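Local coordinates for protein TRAP-type C4-dicarboxylate:H+ symport system substrate-binding component DctP (Shewanella oneidensis, PDB 4MX6) that probably binds succinate and related C4-dicarboxylates in the periplasm and delivers them to a TRAP-type membrane transporter, at residues Thr109-Phe115 against Ala138-Met143; Asn93-Phe97 against Ser251-Trp255; Asp116-Leu120 against Met315-Trp319. One frame throughout, in Å; residues are numbered along the deposited sequence.

Contact 1: residues Thr109-Phe115 against Ala138-Met143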
loop_
_atom_site.group_PDB
_atom_site.type_symbol
_atom_site.label_atom_id
_atom_site.label_comp_id
_atom_site.label_asym_id
_atom_site.label_seq_id
_atom_site.Cartn_x
_atom_site.Cartn_y
_atom_site.Cartn_z
ATOM N N THR A 109 -8.485 -7.726 10.887
ATOM C CA THR A 109 -8.180 -9.113 10.530
ATOM C C THR A 109 -6.677 -9.315 10.595
ATOM O O THR A 109 -5.931 -8.357 10.427
ATOM C CB THR A 109 -8.680 -9.497 9.108
ATOM O OG1 THR A 109 -8.384 -10.871 8.846
ATOM C CG2 THR A 109 -8.028 -8.655 8.019
ATOM N N LYS A 110 -6.240 -10.552 10.832
ATOM C CA LYS A 110 -4.824 -10.893 10.733
ATOM C C LYS A 110 -4.508 -11.562 9.395
ATOM O O LYS A 110 -3.357 -11.865 9.095
ATOM C CB LYS A 110 -4.422 -11.827 11.873
ATOM C CG LYS A 110 -4.655 -11.254 13.253
ATOM C CD LYS A 110 -3.795 -10.034 13.525
ATOM C CE LYS A 110 -4.048 -9.535 14.934
ATOM N NZ LYS A 110 -2.913 -8.759 15.465
ATOM N N ARG A 111 -5.529 -11.804 8.586
ATOM C CA ARG A 111 -5.334 -12.576 7.366
ATOM C C ARG A 111 -4.558 -11.821 6.283
ATOM O O ARG A 111 -3.824 -12.439 5.493
ATOM C CB ARG A 111 -6.681 -13.047 6.825
ATOM C CG ARG A 111 -7.328 -14.126 7.697
ATOM C CD ARG A 111 -8.768 -14.416 7.280
ATOM N NE ARG A 111 -8.855 -14.862 5.892
ATOM C CZ ARG A 111 -9.990 -14.995 5.215
ATOM N NH1 ARG A 111 -11.140 -14.685 5.785
ATOM N NH2 ARG A 111 -9.969 -15.400 3.950
ATOM N N LEU A 112 -4.684 -10.491 6.248
ATOM C CA LEU A 112 -4.024 -9.693 5.215
ATOM C C LEU A 112 -2.522 -9.540 5.452
ATOM O O LEU A 112 -1.808 -9.070 4.564
ATOM C CB LEU A 112 -4.709 -8.329 5.045
ATOM C CG LEU A 112 -6.118 -8.441 4.450
ATOM C CD1 LEU A 112 -6.882 -7.142 4.601
ATOM C CD2 LEU A 112 -6.047 -8.835 2.985
ATOM N N GLN A 113 -2.055 -9.974 6.625
ATOM C CA GLN A 113 -0.634 -9.947 6.959
ATOM C C GLN A 113 0.218 -10.669 5.926
ATOM O O GLN A 113 1.400 -10.367 5.773
ATOM C CB GLN A 113 -0.401 -10.560 8.347
ATOM C CG GLN A 113 -0.875 -9.662 9.457
ATOM C CD GLN A 113 -0.525 -10.171 10.835
ATOM O OE1 GLN A 113 -0.073 -9.405 11.685
ATOM N NE2 GLN A 113 -0.736 -11.459 11.077
ATOM N N VAL A 114 -0.363 -11.649 5.233
ATOM C CA VAL A 114 0.359 -12.363 4.192
ATOM C C VAL A 114 1.009 -11.400 3.190
ATOM O O VAL A 114 2.126 -11.636 2.736
ATOM C CB VAL A 114 -0.544 -13.398 3.486
ATOM C CG1 VAL A 114 -1.708 -12.745 2.753
ATOM C CG2 VAL A 114 0.293 -14.266 2.542
ATOM N N PHE A 115 0.316 -10.317 2.860
ATOM C CA PHE A 115 0.818 -9.389 1.863
ATOM C C PHE A 115 2.098 -8.664 2.276
ATOM O O PHE A 115 2.811 -8.154 1.416
ATOM C CB PHE A 115 -0.263 -8.370 1.501
ATOM C CG PHE A 115 -1.322 -8.904 0.574
ATOM C CD1 PHE A 115 -1.042 -9.111 -0.771
ATOM C CD2 PHE A 115 -2.609 -9.158 1.040
ATOM C CE1 PHE A 115 -2.020 -9.571 -1.625
ATOM C CE2 PHE A 115 -3.592 -9.619 0.182
ATOM C CZ PHE A 115 -3.294 -9.824 -1.153
ATOM N N ALA A 138 -11.021 -14.346 -1.654
ATOM C CA ALA A 138 -11.631 -14.562 -0.349
ATOM C C ALA A 138 -11.192 -13.482 0.652
ATOM O O ALA A 138 -11.972 -13.077 1.505
ATOM C CB ALA A 138 -11.311 -15.950 0.172
ATOM N N LEU A 139 -9.958 -13.009 0.536
ATOM C CA LEU A 139 -9.447 -11.998 1.449
ATOM C C LEU A 139 -10.226 -10.676 1.353
ATOM O O LEU A 139 -10.248 -9.909 2.309
ATOM C CB LEU A 139 -7.945 -11.781 1.223
ATOM C CG LEU A 139 -7.047 -12.870 1.824
ATOM C CD1 LEU A 139 -5.651 -12.805 1.289
ATOM C CD2 LEU A 139 -6.999 -12.762 3.338
ATOM N N LEU A 140 -10.883 -10.423 0.224
ATOM C CA LEU A 140 -11.700 -9.212 0.094
ATOM C C LEU A 140 -12.858 -9.209 1.094
ATOM O O LEU A 140 -13.386 -8.139 1.437
ATOM C CB LEU A 140 -12.248 -9.050 -1.326
ATOM C CG LEU A 140 -11.209 -8.697 -2.391
ATOM C CD1 LEU A 140 -11.761 -8.867 -3.790
ATOM C CD2 LEU A 140 -10.710 -7.275 -2.195
ATOM N N ASN A 141 -13.260 -10.400 1.543
ATOM C CA ASN A 141 -14.375 -10.528 2.479
ATOM C C ASN A 141 -13.924 -10.812 3.906
ATOM O O ASN A 141 -14.751 -11.112 4.759
ATOM C CB ASN A 141 -15.335 -11.629 2.016
ATOM C CG ASN A 141 -15.956 -11.322 0.677
ATOM O OD1 ASN A 141 -16.203 -10.159 0.354
ATOM N ND2 ASN A 141 -16.214 -12.356 -0.115
ATOM N N SER A 142 -12.629 -10.681 4.174
ATOM C CA SER A 142 -12.064 -11.074 5.458
ATOM C C SER A 142 -12.505 -10.204 6.632
ATOM O O SER A 142 -12.315 -10.593 7.787
ATOM C CB SER A 142 -10.534 -11.102 5.373
ATOM O OG SER A 142 -9.982 -9.828 5.074
ATOM N N MET A 143 -13.092 -9.041 6.348
ATOM C CA MET A 143 -13.499 -8.112 7.400
ATOM C C MET A 143 -14.999 -7.815 7.373
ATOM O O MET A 143 -15.476 -6.920 8.069
ATOM C CB MET A 143 -12.701 -6.807 7.255
ATOM C CG MET A 143 -11.208 -6.998 7.427
ATOM S SD MET A 143 -10.227 -5.569 6.953
ATOM C CE MET A 143 -10.352 -5.682 5.170
HETATM O O HOH W 1 -10.339 -12.319 9.926
HETATM O O HOH W 2 -13.135 -14.242 3.781
HETATM O O HOH W 3 -11.988 -13.428 8.235
#
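Leu139 and Leu112 form the tight half of this contact, their side chains running antiparallel alongside one another, with Leu112 CD2 3.9 Å from Leu139 CB. Each methyl of Leu139 has its own neighbour: CD1 lies against the Phe115 ring and more distantly Val114 CG1, while CD2 presses on Arg111 CB at 3.5 Å. The other branch of Leu112, CD1, meets the end of Met143, whose chain bends at its last torsion (chi3 -74°). Thr109 CG2 rests on Met143 CG at 3.6 Å, crossing it at about a right angle. Tyr153, Phe105 and Met247 extend this apolar layer beyond the two segments. Thr109 OG1 accepts from the backbone N of Arg111, an ST turn that starts the irregular helical run 111-115. Facing it is a type I turn, Leu139 to Ser142, at the end region of helix 134-139, in which Leu139 O takes both the N and the OG of Ser142, the hydroxyl lying in the carbonyl plane on a lone pair at 2.8 Å. The contact thus joins the loop before helix 124-132 to the turn at the end of that helix 134-139. Toward solvent, water replaces direct bonding. Ser142 CB sits 3.6 Å above the plane of the Arg111 guanidinium, offset toward its rim, and NH1 reaches two waters: one passes the link to Ala138 O, the other, in the guanidinium plane, to Ser142 O, each 2.9 Å from NH1. A third water lies against Thr109 OG1 and gives a long, weak bond to Ser142 O.

Contact 2: residues Asn93-Phe97 against Ser251-Trp255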
loop_
_atom_site.group_PDB
_atom_site.type_symbol
_atom_site.label_atom_id
_atom_site.label_comp_id
_atom_site.label_asym_id
_atom_site.label_seq_id
_atom_site.Cartn_x
_atom_site.Cartn_y
_atom_site.Cartn_z
ATOM N N ASN A 93 -19.296 6.150 9.115
ATOM C CA ASN A 93 -19.868 6.783 7.924
ATOM C C ASN A 93 -19.540 8.275 7.829
ATOM O O ASN A 93 -20.301 9.045 7.229
ATOM C CB ASN A 93 -21.372 6.515 7.792
ATOM C CG ASN A 93 -21.861 6.643 6.355
ATOM O OD1 ASN A 93 -21.159 6.307 5.405
ATOM N ND2 ASN A 93 -23.076 7.143 6.191
ATOM N N ASP A 94 -18.381 8.664 8.376
ATOM C CA ASP A 94 -17.844 10.003 8.143
ATOM C C ASP A 94 -17.078 10.079 6.821
ATOM O O ASP A 94 -16.747 11.166 6.361
ATOM C CB ASP A 94 -16.946 10.415 9.299
ATOM C CG ASP A 94 -17.723 10.808 10.533
ATOM O OD1 ASP A 94 -18.910 11.196 10.408
ATOM O OD2 ASP A 94 -17.115 10.778 11.631
ATOM N N VAL A 95 -16.801 8.920 6.226
ATOM C CA VAL A 95 -16.226 8.819 4.886
ATOM C C VAL A 95 -16.819 7.529 4.309
ATOM O O VAL A 95 -17.147 6.623 5.073
ATOM C CB VAL A 95 -14.656 8.826 4.926
ATOM C CG1 VAL A 95 -14.089 7.621 5.670
ATOM C CG2 VAL A 95 -14.062 8.931 3.545
ATOM N N GLN A 96 -16.968 7.458 2.990
ATOM C CA GLN A 96 -17.658 6.344 2.346
ATOM C C GLN A 96 -16.705 5.374 1.632
ATOM O O GLN A 96 -17.020 4.193 1.512
ATOM C CB GLN A 96 -18.715 6.878 1.372
ATOM C CG GLN A 96 -19.945 7.433 2.080
ATOM C CD GLN A 96 -19.666 8.700 2.867
ATOM O OE1 GLN A 96 -19.154 9.687 2.330
ATOM N NE2 GLN A 96 -20.014 8.687 4.146
ATOM N N PHE A 97 -15.561 5.864 1.156
ATOM C CA PHE A 97 -14.533 5.023 0.539
ATOM C C PHE A 97 -13.163 5.431 1.038
ATOM O O PHE A 97 -12.861 6.615 1.111
ATOM C CB PHE A 97 -14.557 5.117 -1.001
ATOM C CG PHE A 97 -15.828 4.601 -1.612
ATOM C CD1 PHE A 97 -16.002 3.263 -1.909
ATOM C CD2 PHE A 97 -16.889 5.461 -1.848
ATOM C CE1 PHE A 97 -17.201 2.803 -2.458
ATOM C CE2 PHE A 97 -18.081 4.993 -2.378
ATOM C CZ PHE A 97 -18.225 3.673 -2.669
ATOM N N SER A 251 -18.005 0.815 3.979
ATOM C CA SER A 251 -18.683 0.206 5.117
ATOM C C SER A 251 -19.913 -0.545 4.641
ATOM O O SER A 251 -20.584 -0.148 3.681
ATOM C CB SER A 251 -19.078 1.232 6.181
ATOM O OG SER A 251 -20.123 2.074 5.726
ATOM N N ASP A 252 -20.228 -1.624 5.336
ATOM C CA ASP A 252 -21.417 -2.384 5.050
ATOM C C ASP A 252 -22.649 -1.496 5.154
ATOM O O ASP A 252 -23.559 -1.596 4.332
ATOM C CB ASP A 252 -21.497 -3.546 6.030
ATOM C CG ASP A 252 -22.610 -4.485 5.720
ATOM O OD1 ASP A 252 -22.546 -5.123 4.643
ATOM O OD2 ASP A 252 -23.536 -4.583 6.555
ATOM N N ALA A 253 -22.679 -0.630 6.163
ATOM C CA ALA A 253 -23.848 0.209 6.380
ATOM C C ALA A 253 -24.080 1.139 5.188
ATOM O O ALA A 253 -25.208 1.271 4.712
ATOM C CB ALA A 253 -23.702 1.001 7.672
ATOM N N PHE A 254 -23.029 1.784 4.692
ATOM C CA PHE A 254 -23.196 2.654 3.535
ATOM C C PHE A 254 -23.568 1.855 2.287
ATOM O O PHE A 254 -24.492 2.210 1.552
ATOM C CB PHE A 254 -21.945 3.480 3.249
ATOM C CG PHE A 254 -22.033 4.223 1.958
ATOM C CD1 PHE A 254 -22.909 5.291 1.819
ATOM C CD2 PHE A 254 -21.279 3.836 0.861
ATOM C CE1 PHE A 254 -23.013 5.963 0.615
ATOM C CE2 PHE A 254 -21.390 4.510 -0.340
ATOM C CZ PHE A 254 -22.262 5.569 -0.458
ATOM N N TRP A 255 -22.870 0.756 2.062
ATOM C CA TRP A 255 -23.083 -0.012 0.844
ATOM C C TRP A 255 -24.528 -0.532 0.784
ATOM O O TRP A 255 -25.172 -0.454 -0.259
ATOM C CB TRP A 255 -22.061 -1.145 0.792
ATOM C CG TRP A 255 -21.754 -1.716 -0.571
ATOM C CD1 TRP A 255 -21.786 -3.037 -0.913
ATOM C CD2 TRP A 255 -21.311 -1.012 -1.748
ATOM N NE1 TRP A 255 -21.406 -3.199 -2.217
ATOM C CE2 TRP A 255 -21.111 -1.975 -2.755
ATOM C CE3 TRP A 255 -21.070 0.329 -2.049
ATOM C CZ2 TRP A 255 -20.687 -1.645 -4.038
ATOM C CZ3 TRP A 255 -20.651 0.652 -3.334
ATOM C CH2 TRP A 255 -20.473 -0.325 -4.307
HETATM O O HOH W 4 -19.166 4.426 5.004
#
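Gln96 lays its CG over the middle of the Phe254 ring, 3.6 Å from the centroid and only 9° off the normal, a CH-pi contact in which the aliphatic part of the glutamine lines one ring face. Two helix ends meet here: Asn93 ends the preceding helix in a Schellman motif, and Ser251 is the N-cap of helix 252-257, its OG accepting from Phe254 N at 3.1 Å. The contact therefore sets the exit of one helix against the entry of another, in a type II periplasmic binding protein of the TRAP family. Phe254 CG stands anti to its backbone N (chi1 172°), which brings the ring across the glutamine. Asn93 OD1 approaches Phe254 CB to 3.6 Å. Beyond the glutamine, Phe97 meets Phe254 CE2 obliquely, the ring planes nearly perpendicular at 85°, and Trp255 CZ3 comes to the edge of the Phe97 ring, 3.9 Å from CZ. Phe58, Ile39 and Leu151 add to the surroundings of Phe97, and the Trp255 indole has a cation-pi partner in Arg263. The bend at the second torsion of Gln96 turns its amide back toward Asn93: NE2 donates to OD1 in a nearly straight 2.9 Å bond that lies in the glutamine's amide plane but comes from above the carbonyl plane of the asparagine. The other end of that amide, OE1, takes the backbone N of Lys40 on strand 37-42, so both ends hold its rotation. Between the two segments a single water lies close to Asn93 OD1, Val95 O and Ser251 OG, 2.6 Å from the serine hydroxyl.

Contact 3: residues Asp116-Leu120 against Met315-Trp319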
loop_
_atom_site.group_PDB
_atom_site.type_symbol
_atom_site.label_atom_id
_atom_site.label_comp_id
_atom_site.label_asym_id
_atom_site.label_seq_id
_atom_site.Cartn_x
_atom_site.Cartn_y
_atom_site.Cartn_z
ATOM N N ASP A 116 2.370 -8.588 3.578
ATOM C CA ASP A 116 3.536 -7.878 4.093
ATOM C C ASP A 116 4.793 -8.740 4.147
ATOM O O ASP A 116 5.866 -8.234 4.441
ATOM C CB ASP A 116 3.253 -7.380 5.507
ATOM C CG ASP A 116 2.388 -6.139 5.547
ATOM O OD1 ASP A 116 2.210 -5.514 4.485
ATOM O OD2 ASP A 116 1.909 -5.789 6.654
ATOM N N LEU A 117 4.672 -10.047 3.933
ATOM C CA LEU A 117 5.833 -10.925 4.127
ATOM C C LEU A 117 6.969 -10.564 3.159
ATOM O O LEU A 117 6.752 -10.425 1.952
ATOM C CB LEU A 117 5.439 -12.396 3.987
ATOM C CG LEU A 117 4.502 -12.921 5.081
ATOM C CD1 LEU A 117 4.104 -14.352 4.796
ATOM C CD2 LEU A 117 5.133 -12.823 6.465
ATOM N N PRO A 118 8.190 -10.416 3.684
ATOM C CA PRO A 118 9.272 -9.941 2.821
ATOM C C PRO A 118 9.695 -10.969 1.775
ATOM O O PRO A 118 9.894 -12.143 2.089
ATOM C CB PRO A 118 10.399 -9.646 3.814
ATOM C CG PRO A 118 10.045 -10.456 5.057
ATOM C CD PRO A 118 8.568 -10.440 5.109
ATOM N N PHE A 119 9.822 -10.509 0.541
ATOM C CA PHE A 119 10.235 -11.314 -0.603
ATOM C C PHE A 119 9.260 -12.464 -0.920
ATOM O O PHE A 119 9.617 -13.420 -1.606
ATOM C CB PHE A 119 11.667 -11.846 -0.427
ATOM C CG PHE A 119 12.709 -10.757 -0.354
ATOM C CD1 PHE A 119 13.130 -10.104 -1.495
ATOM C CD2 PHE A 119 13.265 -10.393 0.859
ATOM C CE1 PHE A 119 14.090 -9.102 -1.416
ATOM C CE2 PHE A 119 14.217 -9.394 0.930
ATOM C CZ PHE A 119 14.630 -8.756 -0.210
ATOM N N LEU A 120 8.014 -12.353 -0.481
ATOM C CA LEU A 120 7.018 -13.362 -0.828
ATOM C C LEU A 120 6.716 -13.369 -2.329
ATOM O O LEU A 120 6.668 -14.431 -2.958
ATOM C CB LEU A 120 5.743 -13.140 -0.019
ATOM C CG LEU A 120 4.601 -14.125 -0.279
ATOM C CD1 LEU A 120 5.023 -15.575 -0.043
ATOM C CD2 LEU A 120 3.416 -13.743 0.606
ATOM N N MET A 315 15.271 -12.908 5.873
ATOM C CA MET A 315 13.877 -12.515 6.069
ATOM C C MET A 315 12.915 -13.697 6.206
ATOM O O MET A 315 11.804 -13.519 6.676
ATOM C CB MET A 315 13.408 -11.598 4.936
ATOM C CG MET A 315 14.054 -10.241 4.958
ATOM S SD MET A 315 13.700 -9.350 6.474
ATOM C CE MET A 315 14.581 -7.821 6.141
ATOM N N LYS A 316 13.331 -14.894 5.800
ATOM C CA LYS A 316 12.451 -16.060 5.858
ATOM C C LYS A 316 11.913 -16.341 7.261
ATOM O O LYS A 316 10.762 -16.738 7.392
ATOM C CB LYS A 316 13.130 -17.289 5.257
ATOM C CG LYS A 316 13.205 -17.278 3.741
ATOM C CD LYS A 316 11.845 -17.548 3.119
ATOM C CE LYS A 316 11.913 -17.607 1.599
ATOM N NZ LYS A 316 12.805 -18.685 1.097
ATOM N N PRO A 317 12.713 -16.109 8.323
ATOM C CA PRO A 317 12.136 -16.333 9.658
ATOM C C PRO A 317 10.918 -15.456 9.984
ATOM O O PRO A 317 10.140 -15.814 10.876
ATOM C CB PRO A 317 13.309 -16.050 10.605
ATOM C CG PRO A 317 14.504 -16.397 9.803
ATOM C CD PRO A 317 14.166 -15.879 8.403
ATOM N N VAL A 318 10.736 -14.338 9.289
ATOM C CA VAL A 318 9.534 -13.527 9.493
ATOM C C VAL A 318 8.310 -14.325 9.050
ATOM O O VAL A 318 7.262 -14.282 9.691
ATOM C CB VAL A 318 9.627 -12.198 8.713
ATOM C CG1 VAL A 318 8.332 -11.409 8.844
ATOM C CG2 VAL A 318 10.827 -11.380 9.191
ATOM N N TRP A 319 8.440 -15.063 7.956
ATOM C CA TRP A 319 7.333 -15.909 7.526
ATOM C C TRP A 319 7.028 -16.948 8.600
ATOM O O TRP A 319 5.870 -17.228 8.895
ATOM C CB TRP A 319 7.653 -16.626 6.228
ATOM C CG TRP A 319 8.073 -15.815 5.034
ATOM C CD1 TRP A 319 8.557 -14.529 4.982
ATOM C CD2 TRP A 319 8.094 -16.301 3.686
ATOM N NE1 TRP A 319 8.873 -14.208 3.681
ATOM C CE2 TRP A 319 8.591 -15.271 2.872
ATOM C CE3 TRP A 319 7.746 -17.524 3.095
ATOM C CZ2 TRP A 319 8.751 -15.420 1.502
ATOM C CZ3 TRP A 319 7.889 -17.662 1.729
ATOM C CH2 TRP A 319 8.394 -16.622 0.950
#
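Pro118 forms the apolar centre, its ring wedged between Met315 and Val318 on one side of helix 305-326. Pro118 CG meets Met315 CB at 3.6 Å, the two side chains crossing at about a right angle, while Pro118 CD lies against Val318 CG1. Met315 bends at its second torsion, and its CB and CG make the closest approaches to the proline; CG also reaches the edge of the Phe119 ring at 4.1 Å from CE2. Leu117 CD2 fills in beside Val318 CG1. Further out, the Trp319 indole lies along the loop, with Leu117 CB over its five-membered ring and Leu120 CD1 over the six-membered ring, each 4.1 Å from the respective centroid. The opposite face is covered by Lys316 CD of its own helix, so the indole is held flat between the lysine chain and the two leucines. The loop here is a type II turn from Leu117 to Leu120, with Phe119 at its positive-phi position; it is docked on helix 305-326 where that helix is kinked around Pro317. Helix 328-337 adds to the packing, Val335 touching both Leu120 and Trp319 and Ile331 touching Leu117. The polar edge is one bond: Trp319 NE1 donates to Pro118 O at 2.8 Å, with the oxygen exactly in the indole plane and the donor tilted 24° from the carbonyl plane. Phe119 O also lies at the indole edge, 3.8 Å from CZ2. A leucine in place of Trp319 would probably leave Pro118 O without this donor and open a gap between the Lys316 chain and Leu117 and Leu120.

In the fold
From the N terminus, the chain leaves helix 86-91 through 93-97, whose partner 251-255 comes 154 residues later; contact 2 thus closes a long loop. Contact 1 is nested inside it, joining 109-115 to 138-143 across a short loop that holds helix 124-132 and most of helix 134-139. Directly after 115, segment 116-120 pairs with 315-319 near the C terminus, so contact 3 crosses both others along the chain. Contacts 1 and 3 touch through Val114 O and Leu120 CD2, whereas contacts 2 and 3 lie on opposite sides of the chain's centre, about 33 Å apart between centres. One long connection before helix 124-132 thereby reaches helices 134-139, 252-257 and 305-326.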